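Local coordinates for protein cytosine deaminase (Klebsiella pneumoniae, PDB 4R88) that probably catalyses the hydrolytic deamination of cytosine to uracil and ammonia, using a bound iron(II) ion in a barrel of the amidohydrolase family, at residues S274-G279 / W314-N319. Numbering follows the deposited sequence.
Sequences SIHLQG and WYPLGN. With 1LD (5-fluorocytosine), chain S.
H276 and L277, on the last turn of helix 271-277, meet W314-P316 beside the substrate pocket of this amidohydrolase TIM barrel; W314-N319 belongs to the loop that follows strand 303-305. The imidazole of H276, with CG anti to the backbone N (chi1 166°), reaches across to that loop and sets its CD2/NE2 edge against the carbonyl of W314, whose O lies in the ring plane, 2.9 Å from NE2. Y315 turns its CD2 edge toward the face of the same imidazole, in an offset edge-to-face pair with planes at 77° and centroids 6.0 Å apart. The far end of Y315 is held in the dimer interface, where OH bonds to H331 of the second subunit and to R324. One residue along, the two methyls of L277 divide between W314's carbonyl and its side chain, CD2 lying 3.5 Å from O and CD1 4.2 Å from CB. Beyond CB the indole turns from L277 toward 5-fluorocytosine and lies over it, its NE1 bonded to L76 O. L277 also borders the ligand, with CD1 3.7 Å from the amino N4. On the indole face, C6 of the pyrimidine sits over the ring centre, 3.4 Å from W314 CE2.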
loop_
_atom_site.group_PDB
_atom_site.type_symbol
_atom_site.label_atom_id
_atom_site.label_comp_id
_atom_site.label_asym_id
_atom_site.label_seq_id
_atom_site.Cartn_x
_atom_site.Cartn_y
_atom_site.Cartn_z
ATOM N N SER B 274 0.865 3.268 -11.486
ATOM C CA SER B 274 -0.101 4.197 -12.067
ATOM C C SER B 274 -0.622 5.240 -11.083
ATOM O O SER B 274 -0.861 6.388 -11.466
ATOM C CB SER B 274 -1.246 3.447 -12.744
ATOM O OG SER B 274 -0.753 2.753 -13.883
ATOM N N ILE B 275 -0.779 4.874 -9.814
ATOM C CA ILE B 275 -1.204 5.868 -8.834
ATOM C C ILE B 275 -0.147 6.978 -8.742
ATOM O O ILE B 275 -0.473 8.149 -8.562
ATOM C CB ILE B 275 -1.501 5.241 -7.444
ATOM C CG1 ILE B 275 -2.407 6.173 -6.649
ATOM C CG2 ILE B 275 -0.230 4.932 -6.689
ATOM C CD1 ILE B 275 -3.817 6.220 -7.199
ATOM N N HIS B 276 1.113 6.597 -8.933
ATOM C CA HIS B 276 2.243 7.520 -8.888
ATOM C C HIS B 276 2.377 8.356 -10.175
ATOM O O HIS B 276 2.593 9.570 -10.103
ATOM C CB HIS B 276 3.530 6.722 -8.639
ATOM C CG HIS B 276 4.788 7.491 -8.899
ATOM N ND1 HIS B 276 5.127 8.631 -8.204
ATOM C CD2 HIS B 276 5.795 7.274 -9.784
ATOM C CE1 HIS B 276 6.285 9.090 -8.651
ATOM N NE2 HIS B 276 6.717 8.277 -9.604
ATOM N N LEU B 277 2.234 7.707 -11.337
ATOM C CA LEU B 277 2.452 8.372 -12.628
ATOM C C LEU B 277 1.213 9.028 -13.235
ATOM O O LEU B 277 1.334 9.982 -14.006
ATOM C CB LEU B 277 3.052 7.406 -13.660
ATOM C CG LEU B 277 4.456 6.827 -13.431
ATOM C CD1 LEU B 277 4.798 5.876 -14.567
ATOM C CD2 LEU B 277 5.522 7.920 -13.293
ATOM N N GLN B 278 0.027 8.516 -12.913
ATOM C CA GLN B 278 -1.200 9.087 -13.458
ATOM C C GLN B 278 -1.751 10.176 -12.539
ATOM O O GLN B 278 -1.334 10.309 -11.386
ATOM C CB GLN B 278 -2.270 8.019 -13.692
ATOM C CG GLN B 278 -1.802 6.804 -14.508
ATOM C CD GLN B 278 -1.195 7.196 -15.845
ATOM O OE1 GLN B 278 -0.039 6.882 -16.125
ATOM N NE2 GLN B 278 -1.973 7.879 -16.675
ATOM N N GLY B 279 -2.681 10.963 -13.067
ATOM C CA GLY B 279 -3.322 12.017 -12.293
ATOM C C GLY B 279 -2.436 13.244 -12.141
ATOM O O GLY B 279 -2.797 14.200 -11.450
ATOM N N TRP B 314 11.113 5.794 -13.378
ATOM C CA TRP B 314 9.693 6.084 -13.254
ATOM C C TRP B 314 9.195 5.961 -11.825
ATOM O O TRP B 314 8.205 6.580 -11.460
ATOM C CB TRP B 314 8.903 5.131 -14.154
ATOM C CG TRP B 314 9.195 5.403 -15.580
ATOM C CD1 TRP B 314 8.603 6.353 -16.374
ATOM C CD2 TRP B 314 10.182 4.758 -16.388
ATOM N NE1 TRP B 314 9.155 6.322 -17.636
ATOM C CE2 TRP B 314 10.128 5.354 -17.670
ATOM C CE3 TRP B 314 11.096 3.724 -16.161
ATOM C CZ2 TRP B 314 10.954 4.951 -18.712
ATOM C CZ3 TRP B 314 11.918 3.327 -17.205
ATOM C CH2 TRP B 314 11.839 3.937 -18.460
ATOM N N TYR B 315 9.887 5.170 -11.012
ATOM C CA TYR B 315 9.337 4.777 -9.719
ATOM C C TYR B 315 10.460 4.568 -8.708
ATOM O O TYR B 315 11.317 3.718 -8.908
ATOM C CB TYR B 315 8.507 3.507 -9.904
ATOM C CG TYR B 315 7.795 3.026 -8.658
ATOM C CD1 TYR B 315 8.336 2.007 -7.876
ATOM C CD2 TYR B 315 6.588 3.587 -8.266
ATOM C CE1 TYR B 315 7.697 1.561 -6.736
ATOM C CE2 TYR B 315 5.936 3.146 -7.124
ATOM C CZ TYR B 315 6.502 2.131 -6.367
ATOM O OH TYR B 315 5.871 1.690 -5.236
ATOM N N PRO B 316 10.469 5.352 -7.622
ATOM C CA PRO B 316 11.647 5.341 -6.747
ATOM C C PRO B 316 11.625 4.274 -5.658
ATOM O O PRO B 316 12.632 4.107 -4.983
ATOM C CB PRO B 316 11.600 6.719 -6.092
ATOM C CG PRO B 316 10.136 6.994 -5.970
ATOM C CD PRO B 316 9.497 6.387 -7.219
ATOM N N LEU B 317 10.514 3.578 -5.469
ATOM C CA LEU B 317 10.477 2.536 -4.445
ATOM C C LEU B 317 10.520 1.145 -5.074
ATOM O O LEU B 317 10.912 0.986 -6.235
ATOM C CB LEU B 317 9.233 2.693 -3.557
ATOM C CG LEU B 317 9.123 3.985 -2.754
ATOM C CD1 LEU B 317 7.765 4.065 -2.062
ATOM C CD2 LEU B 317 10.241 4.059 -1.722
ATOM N N GLY B 318 10.119 0.138 -4.307
ATOM C CA GLY B 318 10.080 -1.223 -4.806
ATOM C C GLY B 318 11.042 -2.104 -4.043
ATOM O O GLY B 318 12.184 -1.717 -3.804
ATOM N N ASN B 319 10.572 -3.284 -3.641
ATOM C CA ASN B 319 11.418 -4.255 -2.954
ATOM C C ASN B 319 11.205 -5.695 -3.422
ATOM O O ASN B 319 11.787 -6.617 -2.853
ATOM C CB ASN B 319 11.224 -4.174 -1.436
ATOM C CG ASN B 319 9.859 -4.676 -0.995
ATOM O OD1 ASN B 319 8.963 -4.900 -1.815
ATOM N ND2 ASN B 319 9.694 -4.851 0.310
HETATM N N1 1LD S . 8.237 2.704 -19.587
HETATM C C6 1LD S . 8.643 2.359 -18.351
HETATM C C2 1LD S . 6.957 3.050 -19.798
HETATM O O2 1LD S . 6.550 3.393 -21.068
HETATM N N3 1LD S . 6.047 3.071 -18.810
HETATM C C4 1LD S . 6.409 2.739 -17.559
HETATM N N4 1LD S . 5.429 2.776 -16.515
HETATM C C5 1LD S . 7.736 2.368 -17.292
HETATM F F 1LD S . 8.126 2.026 -16.061
#